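Local coordinates for protein methyl-coenzyme M reductase subunit gamma (Methanosarcina barkeri, PDB 1E6Y) that forms part of the nickel enzyme that releases methane from methyl-coenzyme M with coenzyme B as reductant, the final step of methanogenesis, at residues 228-231 / 232-236; 134-137 / 138-142; 102-106 / 107-111; 71-74 / 75-78. One frame throughout, in Å; residues are numbered along the deposited sequence.

Contact 1. Residues 228-231 / 232-236; sequences VVEW and VHRIF
Over one face of the Trp-231 indole lies CG1 of Ile-235, 3.7 Å from the centroid of the six-membered ring and 16° off its normal, a CH-pi contact. A second CH-pi contact lies on another side of the helix: CG1 of Val-229 rests 4.0 Å from the centroid of the His-233 imidazole, and Val-229 O also lies over a face of that ring. Both are i to i+4 pairs on successive turns of the C-terminal helix 226-244, whose backbone ladder runs unbroken here, for example from Ile-235 N to Trp-231 O at 2.9 Å. With CG set anti to the backbone N (chi1 177°), the indole runs along the helix toward its C-terminal end, with CE3 also meeting CG2 of Val-232. Its NE1 is hydrogen-bonded to the backbone O of Glu-336 of the beta subunit, while Pro-8 of the same chain packs on the Trp-231 side chain. Replacing this tryptophan by an alanine is likely to leave Ile-235 CG1 without the ring surface it rests on, and the Glu-336 carbonyl without its indole donor. Glu-230 and Arg-234 run side by side, and each has a stronger partner in the beta subunit, Lys-282 and Asp-281 respectively. Between themselves they form a long salt bridge, carboxylate and guanidinium planes 69° apart, with Glu-230 OE2 lying 3.5 Å from Arg-234 NE.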
loop_
_atom_site.group_PDB
_atom_site.type_symbol
_atom_site.label_atom_id
_atom_site.label_comp_id
_atom_site.label_asym_id
_atom_site.label_seq_id
_atom_site.Cartn_x
_atom_site.Cartn_y
_atom_site.Cartn_z
ATOM N N VAL C 228 -8.030 46.708 -2.190
ATOM C CA VAL C 228 -8.278 45.279 -2.363
ATOM C C VAL C 228 -6.966 44.502 -2.474
ATOM O O VAL C 228 -6.827 43.420 -1.898
ATOM C CB VAL C 228 -9.139 45.002 -3.618
ATOM C CG1 VAL C 228 -9.498 43.527 -3.692
ATOM C CG2 VAL C 228 -10.406 45.845 -3.575
ATOM N N VAL C 229 -5.992 45.073 -3.178
ATOM C CA VAL C 229 -4.659 44.484 -3.253
ATOM C C VAL C 229 -4.010 44.461 -1.867
ATOM O O VAL C 229 -3.411 43.457 -1.476
ATOM C CB VAL C 229 -3.754 45.262 -4.243
ATOM C CG1 VAL C 229 -2.335 44.702 -4.223
ATOM C CG2 VAL C 229 -4.330 45.171 -5.649
ATOM N N GLU C 230 -4.214 45.529 -1.096
ATOM C CA GLU C 230 -3.690 45.589 0.265
ATOM C C GLU C 230 -4.369 44.565 1.167
ATOM O O GLU C 230 -3.720 43.949 2.011
ATOM C CB GLU C 230 -3.869 46.985 0.864
ATOM C CG GLU C 230 -3.317 47.088 2.278
ATOM C CD GLU C 230 -3.583 48.422 2.948
ATOM O OE1 GLU C 230 -4.211 49.310 2.330
ATOM O OE2 GLU C 230 -3.148 48.580 4.107
ATOM N N TRP C 231 -5.678 44.401 0.996
ATOM C CA TRP C 231 -6.432 43.396 1.739
ATOM C C TRP C 231 -5.832 42.005 1.512
ATOM O O TRP C 231 -5.570 41.273 2.466
ATOM C CB TRP C 231 -7.904 43.422 1.311
ATOM C CG TRP C 231 -8.752 42.374 1.969
ATOM C CD1 TRP C 231 -9.430 42.487 3.150
ATOM C CD2 TRP C 231 -8.966 41.031 1.510
ATOM N NE1 TRP C 231 -10.041 41.294 3.462
ATOM C CE2 TRP C 231 -9.770 40.384 2.474
ATOM C CE3 TRP C 231 -8.545 40.310 0.385
ATOM C CZ2 TRP C 231 -10.158 39.045 2.348
ATOM C CZ3 TRP C 231 -8.930 38.979 0.261
ATOM C CH2 TRP C 231 -9.729 38.363 1.239
ATOM N N VAL C 232 -5.557 41.677 0.251
ATOM C CA VAL C 232 -4.925 40.405 -0.091
ATOM C C VAL C 232 -3.569 40.274 0.594
ATOM O O VAL C 232 -3.263 39.239 1.188
ATOM C CB VAL C 232 -4.730 40.262 -1.620
ATOM C CG1 VAL C 232 -3.945 38.996 -1.935
ATOM C CG2 VAL C 232 -6.077 40.220 -2.313
ATOM N N HIS C 233 -2.784 41.346 0.547
ATOM C CA HIS C 233 -1.462 41.360 1.155
ATOM C C HIS C 233 -1.526 41.168 2.667
ATOM O O HIS C 233 -0.727 40.420 3.231
ATOM C CB HIS C 233 -0.738 42.667 0.822
ATOM C CG HIS C 233 -0.233 42.732 -0.587
ATOM N ND1 HIS C 233 0.398 43.846 -1.100
ATOM C CD2 HIS C 233 -0.242 41.815 -1.583
ATOM C CE1 HIS C 233 0.758 43.609 -2.350
ATOM N NE2 HIS C 233 0.381 42.384 -2.666
ATOM N N ARG C 234 -2.503 41.801 3.313
ATOM C CA ARG C 234 -2.684 41.632 4.750
ATOM C C ARG C 234 -3.127 40.214 5.115
ATOM O O ARG C 234 -2.622 39.672 6.104
ATOM C CB ARG C 234 -3.725 42.629 5.267
ATOM C CG ARG C 234 -3.188 44.056 5.189
ATOM C CD ARG C 234 -4.213 45.044 5.753
ATOM N NE ARG C 234 -3.458 46.036 6.509
ATOM C CZ ARG C 234 -3.431 46.228 7.814
ATOM N NH1 ARG C 234 -4.174 45.552 8.668
ATOM N NH2 ARG C 234 -2.621 47.186 8.267
ATOM N N ILE C 235 -4.055 39.639 4.357
ATOM C CA ILE C 235 -4.504 38.272 4.607
ATOM C C ILE C 235 -3.353 37.286 4.406
ATOM O O ILE C 235 -3.103 36.427 5.257
ATOM C CB ILE C 235 -5.680 37.897 3.678
ATOM C CG1 ILE C 235 -6.914 38.727 4.045
ATOM C CG2 ILE C 235 -5.985 36.403 3.775
ATOM C CD1 ILE C 235 -7.439 38.479 5.450
ATOM N N PHE C 236 -2.599 37.481 3.328
ATOM C CA PHE C 236 -1.430 36.661 3.030
ATOM C C PHE C 236 -0.377 36.736 4.143
ATOM O O PHE C 236 0.121 35.705 4.606
ATOM C CB PHE C 236 -0.816 37.103 1.696
ATOM C CG PHE C 236 0.552 36.539 1.441
ATOM C CD1 PHE C 236 0.712 35.204 1.078
ATOM C CD2 PHE C 236 1.684 37.334 1.602
ATOM C CE1 PHE C 236 1.984 34.665 0.882
ATOM C CE2 PHE C 236 2.962 36.806 1.409
ATOM C CZ PHE C 236 3.112 35.468 1.048
#

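Contact 2. Residues 134-137 / 138-142; sequences AKVQ and METEI
Lys-135 NZ reaches Glu-139 OE2 at 2.9 Å, a hydrogen-bonded salt bridge between neighbouring turns that meets the carboxylate from above its plane, 45° out. The lysine chain bends at its far end (chi3 -133°, chi4 -80°) to bring NZ to that oxygen, and its CG lies 3.8 Å from the carboxylate carbon CD of Glu-139. One residue on, Val-136 O is gripped twice by Thr-140: OG1 donates at 2.7 Å and the backbone N at 3.0 Å, from opposite faces of the carbonyl plane. The methyl CG2 of Thr-140 packs on CG1 of Val-136, and Ile-142 folds back to put its CG2 3.5 Å from Gln-137 O.

Further out, Ile-31 fixes both charged groups, its O accepting from Lys-135 NZ and its N donating to Glu-139 OE2. A glutamine in place of Glu-139 would probably leave Lys-135 NZ without the charged mate of its salt bridge. Arg-101 of helix 98-108 binds Gln-137 OE1, while Arg-29 reaches the carbonyls of Met-138 and Thr-140. Thr-140 is where the chain leaves helical geometry, and its hydroxyl adds a second bond to a carbonyl of the last turn: this is the C-terminal end of helix 127-139, buried between strand 82-89 and helices 33-40 and 98-108.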
loop_
_atom_site.group_PDB
_atom_site.type_symbol
_atom_site.label_atom_id
_atom_site.label_comp_id
_atom_site.label_asym_id
_atom_site.label_seq_id
_atom_site.Cartn_x
_atom_site.Cartn_y
_atom_site.Cartn_z
ATOM N N ALA C 134 -33.351 31.798 -6.599
ATOM C CA ALA C 134 -33.314 31.794 -8.057
ATOM C C ALA C 134 -34.033 33.003 -8.653
ATOM O O ALA C 134 -33.522 33.643 -9.570
ATOM C CB ALA C 134 -33.933 30.508 -8.585
ATOM N N LYS C 135 -35.192 33.342 -8.089
ATOM C CA LYS C 135 -36.002 34.446 -8.597
ATOM C C LYS C 135 -35.266 35.778 -8.514
ATOM O O LYS C 135 -35.286 36.561 -9.463
ATOM C CB LYS C 135 -37.322 34.535 -7.829
ATOM C CG LYS C 135 -38.325 35.511 -8.425
ATOM C CD LYS C 135 -39.728 35.194 -7.951
ATOM C CE LYS C 135 -40.711 35.193 -9.112
ATOM N NZ LYS C 135 -41.127 36.572 -9.482
ATOM N N VAL C 136 -34.576 36.009 -7.400
ATOM C CA VAL C 136 -33.807 37.235 -7.223
ATOM C C VAL C 136 -32.633 37.285 -8.200
ATOM O O VAL C 136 -32.381 38.317 -8.820
ATOM C CB VAL C 136 -33.275 37.373 -5.773
ATOM C CG1 VAL C 136 -32.487 38.669 -5.622
ATOM C CG2 VAL C 136 -34.437 37.347 -4.784
ATOM N N GLN C 137 -31.981 36.145 -8.405
ATOM C CA GLN C 137 -30.860 36.073 -9.336
ATOM C C GLN C 137 -31.306 36.281 -10.780
ATOM O O GLN C 137 -30.593 36.896 -11.568
ATOM C CB GLN C 137 -30.139 34.733 -9.205
ATOM C CG GLN C 137 -29.468 34.524 -7.861
ATOM C CD GLN C 137 -28.395 33.453 -7.907
ATOM O OE1 GLN C 137 -27.257 33.719 -8.298
ATOM N NE2 GLN C 137 -28.754 32.231 -7.520
ATOM N N MET C 138 -32.523 35.845 -11.095
ATOM C CA MET C 138 -33.063 35.967 -12.446
ATOM C C MET C 138 -33.533 37.388 -12.756
ATOM O O MET C 138 -33.414 37.848 -13.892
ATOM C CB MET C 138 -34.233 34.996 -12.646
ATOM C CG MET C 138 -33.850 33.520 -12.649
ATOM S SD MET C 138 -32.710 33.066 -13.975
ATOM C CE MET C 138 -33.837 32.931 -15.371
ATOM N N GLU C 139 -34.059 38.074 -11.743
ATOM C CA GLU C 139 -34.757 39.344 -11.946
ATOM C C GLU C 139 -33.887 40.579 -11.740
ATOM O O GLU C 139 -34.158 41.633 -12.316
ATOM C CB GLU C 139 -35.977 39.431 -11.023
ATOM C CG GLU C 139 -37.087 38.442 -11.357
ATOM C CD GLU C 139 -38.360 38.677 -10.556
ATOM O OE1 GLU C 139 -38.280 39.219 -9.434
ATOM O OE2 GLU C 139 -39.444 38.302 -11.046
ATOM N N THR C 140 -32.855 40.456 -10.912
ATOM C CA THR C 140 -32.059 41.613 -10.524
ATOM C C THR C 140 -30.778 41.762 -11.336
ATOM O O THR C 140 -30.429 40.896 -12.143
ATOM C CB THR C 140 -31.696 41.577 -9.025
ATOM O OG1 THR C 140 -30.810 40.480 -8.768
ATOM C CG2 THR C 140 -32.952 41.437 -8.175
ATOM N N GLU C 141 -30.052 42.842 -11.059
ATOM C CA GLU C 141 -28.883 43.228 -11.836
ATOM C C GLU C 141 -27.724 42.238 -11.734
ATOM O O GLU C 141 -26.790 42.299 -12.534
ATOM C CB GLU C 141 -28.405 44.615 -11.401
ATOM C CG GLU C 141 -27.946 44.682 -9.953
ATOM C CD GLU C 141 -27.415 46.044 -9.569
ATOM O OE1 GLU C 141 -27.965 46.653 -8.631
ATOM O OE2 GLU C 141 -26.443 46.506 -10.200
ATOM N N ILE C 142 -27.787 41.329 -10.762
ATOM C CA ILE C 142 -26.736 40.327 -10.586
ATOM C C ILE C 142 -26.605 39.445 -11.832
ATOM O O ILE C 142 -25.533 38.909 -12.110
ATOM C CB ILE C 142 -26.995 39.443 -9.328
ATOM C CG1 ILE C 142 -25.745 38.618 -8.994
ATOM C CG2 ILE C 142 -28.192 38.529 -9.552
ATOM C CD1 ILE C 142 -25.703 38.109 -7.567
#

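Contact 3. Residues 102-106 / 107-111; sequences SYFAA and INFRG
Phe-104 and Phe-109 make the tight half of this contact, an offset edge-to-face pair in which the edge of Phe-109 is turned to the face of Phe-104. The centroids lie 5.4 Å apart with the planes at 67°, and Phe-109 CE1 comes to 3.4 Å from Phe-104 CZ. The carbonyl oxygen of Ala-105 lies at the edge of the Phe-109 ring, in its plane. Val-136 of helix 127-139 packs on both rings, with Gln-137 and Ile-142 also against Phe-104.

Asn-108, partly exposed, is held more by polar bonds than by packing. Its ND2 donates to Phe-104 O at 2.9 Å, in the carbonyl plane and on a lone pair, and its backbone N reaches the same oxygen at 3.2 Å. Chi1 of -62° turns the amide back along the helix toward that carbonyl, where ND2 also bonds Met-21 O. Ile-107 packs its CG1 3.3 Å from Tyr-103 O, but the two side chains meet only loosely, Ile-107 CD1 to Tyr-103 CB at 4.3 Å; the tyrosine hydroxyl is bound to Asp-333 of the beta subunit. Phe-109 is the first residue to leave helical geometry, though its N still bonds Ala-105 O at 3.0 Å. A last-turn carbonyl taken by both backbone and side chain of one asparagine marks the C-terminal end of helix 98-108.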
loop_
_atom_site.group_PDB
_atom_site.type_symbol
_atom_site.label_atom_id
_atom_site.label_comp_id
_atom_site.label_asym_id
_atom_site.label_seq_id
_atom_site.Cartn_x
_atom_site.Cartn_y
_atom_site.Cartn_z
ATOM N N SER C 102 -21.962 33.483 -4.754
ATOM C CA SER C 102 -21.970 32.624 -3.576
ATOM C C SER C 102 -22.069 33.418 -2.274
ATOM O O SER C 102 -22.786 33.013 -1.354
ATOM C CB SER C 102 -20.726 31.739 -3.565
ATOM O OG SER C 102 -20.839 30.728 -4.550
ATOM N N TYR C 103 -21.398 34.569 -2.221
ATOM C CA TYR C 103 -21.498 35.471 -1.071
ATOM C C TYR C 103 -22.912 36.016 -0.950
ATOM O O TYR C 103 -23.471 36.073 0.141
ATOM C CB TYR C 103 -20.525 36.648 -1.208
ATOM C CG TYR C 103 -19.068 36.259 -1.294
ATOM C CD1 TYR C 103 -18.608 35.048 -0.769
ATOM C CD2 TYR C 103 -18.159 37.071 -1.966
ATOM C CE1 TYR C 103 -17.278 34.654 -0.925
ATOM C CE2 TYR C 103 -16.833 36.687 -2.130
ATOM C CZ TYR C 103 -16.398 35.478 -1.612
ATOM O OH TYR C 103 -15.096 35.091 -1.825
ATOM N N PHE C 104 -23.477 36.425 -2.082
ATOM C CA PHE C 104 -24.868 36.854 -2.150
ATOM C C PHE C 104 -25.805 35.819 -1.514
ATOM O O PHE C 104 -26.638 36.161 -0.673
ATOM C CB PHE C 104 -25.256 37.103 -3.615
ATOM C CG PHE C 104 -26.739 37.156 -3.857
ATOM C CD1 PHE C 104 -27.493 38.243 -3.422
ATOM C CD2 PHE C 104 -27.385 36.108 -4.506
ATOM C CE1 PHE C 104 -28.871 38.284 -3.627
ATOM C CE2 PHE C 104 -28.761 36.140 -4.716
ATOM C CZ PHE C 104 -29.505 37.229 -4.276
ATOM N N ALA C 105 -25.629 34.554 -1.885
ATOM C CA ALA C 105 -26.486 33.478 -1.393
ATOM C C ALA C 105 -26.259 33.203 0.092
ATOM O O ALA C 105 -27.213 33.153 0.868
ATOM C CB ALA C 105 -26.254 32.207 -2.206
ATOM N N ALA C 106 -24.993 33.121 0.493
ATOM C CA ALA C 106 -24.631 32.799 1.875
ATOM C C ALA C 106 -25.083 33.868 2.872
ATOM O O ALA C 106 -25.494 33.553 3.990
ATOM C CB ALA C 106 -23.125 32.596 1.984
ATOM N N ILE C 107 -25.001 35.130 2.460
ATOM C CA ILE C 107 -25.299 36.253 3.344
ATOM C C ILE C 107 -26.801 36.542 3.440
ATOM O O ILE C 107 -27.299 36.892 4.510
ATOM C CB ILE C 107 -24.544 37.530 2.878
ATOM C CG1 ILE C 107 -23.042 37.347 3.108
ATOM C CG2 ILE C 107 -25.045 38.765 3.630
ATOM C CD1 ILE C 107 -22.178 38.382 2.414
ATOM N N ASN C 108 -27.531 36.313 2.352
ATOM C CA ASN C 108 -28.902 36.811 2.252
ATOM C C ASN C 108 -29.995 35.745 2.296
ATOM O O ASN C 108 -31.178 36.074 2.418
ATOM C CB ASN C 108 -29.055 37.655 0.986
ATOM C CG ASN C 108 -28.161 38.874 0.996
ATOM O OD1 ASN C 108 -28.396 39.818 1.748
ATOM N ND2 ASN C 108 -27.108 38.844 0.191
ATOM N N PHE C 109 -29.609 34.476 2.212
ATOM C CA PHE C 109 -30.586 33.392 2.204
ATOM C C PHE C 109 -30.277 32.337 3.255
ATOM O O PHE C 109 -29.110 32.049 3.530
ATOM C CB PHE C 109 -30.650 32.742 0.816
ATOM C CG PHE C 109 -31.219 33.645 -0.238
ATOM C CD1 PHE C 109 -30.415 34.584 -0.875
ATOM C CD2 PHE C 109 -32.583 33.628 -0.517
ATOM C CE1 PHE C 109 -30.965 35.507 -1.763
ATOM C CE2 PHE C 109 -33.138 34.545 -1.406
ATOM C CZ PHE C 109 -32.329 35.485 -2.029
ATOM N N ARG C 110 -31.327 31.778 3.853
ATOM C CA ARG C 110 -31.161 30.763 4.891
ATOM C C ARG C 110 -31.118 29.365 4.279
ATOM O O ARG C 110 -31.874 29.064 3.366
ATOM C CB ARG C 110 -32.332 30.813 5.882
ATOM C CG ARG C 110 -32.551 32.221 6.441
ATOM C CD ARG C 110 -33.634 32.165 7.521
ATOM N NE ARG C 110 -33.061 31.542 8.727
ATOM C CZ ARG C 110 -33.584 30.452 9.284
ATOM N NH1 ARG C 110 -32.986 29.969 10.372
ATOM N NH2 ARG C 110 -34.636 29.850 8.759
ATOM N N GLY C 111 -30.299 28.491 4.861
ATOM C CA GLY C 111 -30.296 27.095 4.458
ATOM C C GLY C 111 -29.872 26.883 3.019
ATOM O O GLY C 111 -30.557 26.201 2.260
#

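Contact 4. Residues 71-74 / 75-78; sequences AATP and GAAA
Three partners converge on Thr-73 OG1: it accepts from Ala-76 N at 3.0 Å with an N-H...O angle of 158°, is hydrogen-bonded to Asp-129 OD1 of helix 127-139, and has a weak further bond to Ala-317 O of the beta subunit. This is an N-cap: Thr-73 stands immediately before helix 74-78 and its hydroxyl takes up an amide of the first turn. Chi1 of 62° places OG1 between the backbone N and the carbonyl carbon, which turns it toward that amide and to 3.3 Å from the CB of Ala-76.

The backbone completes the turn. Thr-73 O receives Ala-77 N at 2.9 Å, and Pro-74 O receives Ala-78 N at 3.0 Å. Proline suits the first helical position, where its missing N-H costs no bond. Just before the cap, Ala-72 lays its CB 4.0 Å from that of Ala-76, a small apolar touch from the loop to the helix. Gly-75 N goes to the other carboxylate oxygen, Asp-129 OD2, so one aspartate serves both the capping side chain and a first-turn amide. A carboxylate at the amino end of a short helix is likely to be stabilised electrostatically by its dipole, and here it ties that end to helix 127-139.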
loop_
_atom_site.group_PDB
_atom_site.type_symbol
_atom_site.label_atom_id
_atom_site.label_comp_id
_atom_site.label_asym_id
_atom_site.label_seq_id
_atom_site.Cartn_x
_atom_site.Cartn_y
_atom_site.Cartn_z
ATOM N N ALA C 71 -34.975 28.074 13.281
ATOM C CA ALA C 71 -36.191 27.810 12.519
ATOM C C ALA C 71 -35.863 27.137 11.188
ATOM O O ALA C 71 -35.004 27.603 10.439
ATOM C CB ALA C 71 -36.949 29.114 12.276
ATOM N N ALA C 72 -36.523 26.016 10.919
ATOM C CA ALA C 72 -36.441 25.386 9.610
ATOM C C ALA C 72 -37.074 26.295 8.561
ATOM O O ALA C 72 -38.061 26.979 8.831
ATOM C CB ALA C 72 -37.147 24.041 9.633
ATOM N N THR C 73 -36.459 26.343 7.384
ATOM C CA THR C 73 -37.026 27.044 6.233
ATOM C C THR C 73 -38.340 26.379 5.820
ATOM O O THR C 73 -38.595 25.223 6.167
ATOM C CB THR C 73 -36.070 26.981 5.033
ATOM O OG1 THR C 73 -35.888 25.611 4.656
ATOM C CG2 THR C 73 -34.721 27.601 5.377
ATOM N N PRO C 74 -39.154 27.068 5.001
ATOM C CA PRO C 74 -40.365 26.445 4.454
ATOM C C PRO C 74 -40.080 25.170 3.653
ATOM O O PRO C 74 -40.832 24.199 3.734
ATOM C CB PRO C 74 -40.967 27.547 3.583
ATOM C CG PRO C 74 -40.491 28.813 4.226
ATOM C CD PRO C 74 -39.092 28.509 4.681
ATOM N N GLY C 75 -38.950 25.154 2.949
ATOM C CA GLY C 75 -38.564 23.983 2.178
ATOM C C GLY C 75 -38.136 22.800 3.027
ATOM O O GLY C 75 -38.421 21.651 2.686
ATOM N N ALA C 76 -37.432 23.076 4.123
ATOM C CA ALA C 76 -37.053 22.038 5.077
ATOM C C ALA C 76 -38.288 21.487 5.779
ATOM O O ALA C 76 -38.455 20.272 5.896
ATOM C CB ALA C 76 -36.077 22.599 6.101
ATOM N N ALA C 77 -39.157 22.393 6.227
ATOM C CA ALA C 77 -40.399 22.028 6.899
ATOM C C ALA C 77 -41.239 21.108 6.024
ATOM O O ALA C 77 -41.833 20.151 6.514
ATOM C CB ALA C 77 -41.193 23.287 7.251
ATOM N N ALA C 78 -41.228 21.365 4.719
ATOM C CA ALA C 78 -42.022 20.586 3.775
ATOM C C ALA C 78 -41.350 19.278 3.360
ATOM O O ALA C 78 -42.005 18.390 2.811
ATOM C CB ALA C 78 -42.335 21.426 2.545
#

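In the fold
Contacts 2 and 3 belong to the core. They are the C-terminal ends of helices 127-139 and 98-108, and they meet directly through apolar packing. Both bind a last-turn carbonyl with a polar side chain, a hydroxyl in one and an amide in the other. Contact 4, partly buried, is the opposite kind of helix end, an N-cap held by Asp-129 of the helix that carries contact 2; it joins contact 3 through a probable hydrogen bond from Arg-110 NH2 to Ala-71 O. Contact 1 touches none of the others, its nearest being contact 3, about 7 Å between nearest atoms: mid-helix, partly buried, its charges turned to the beta subunit.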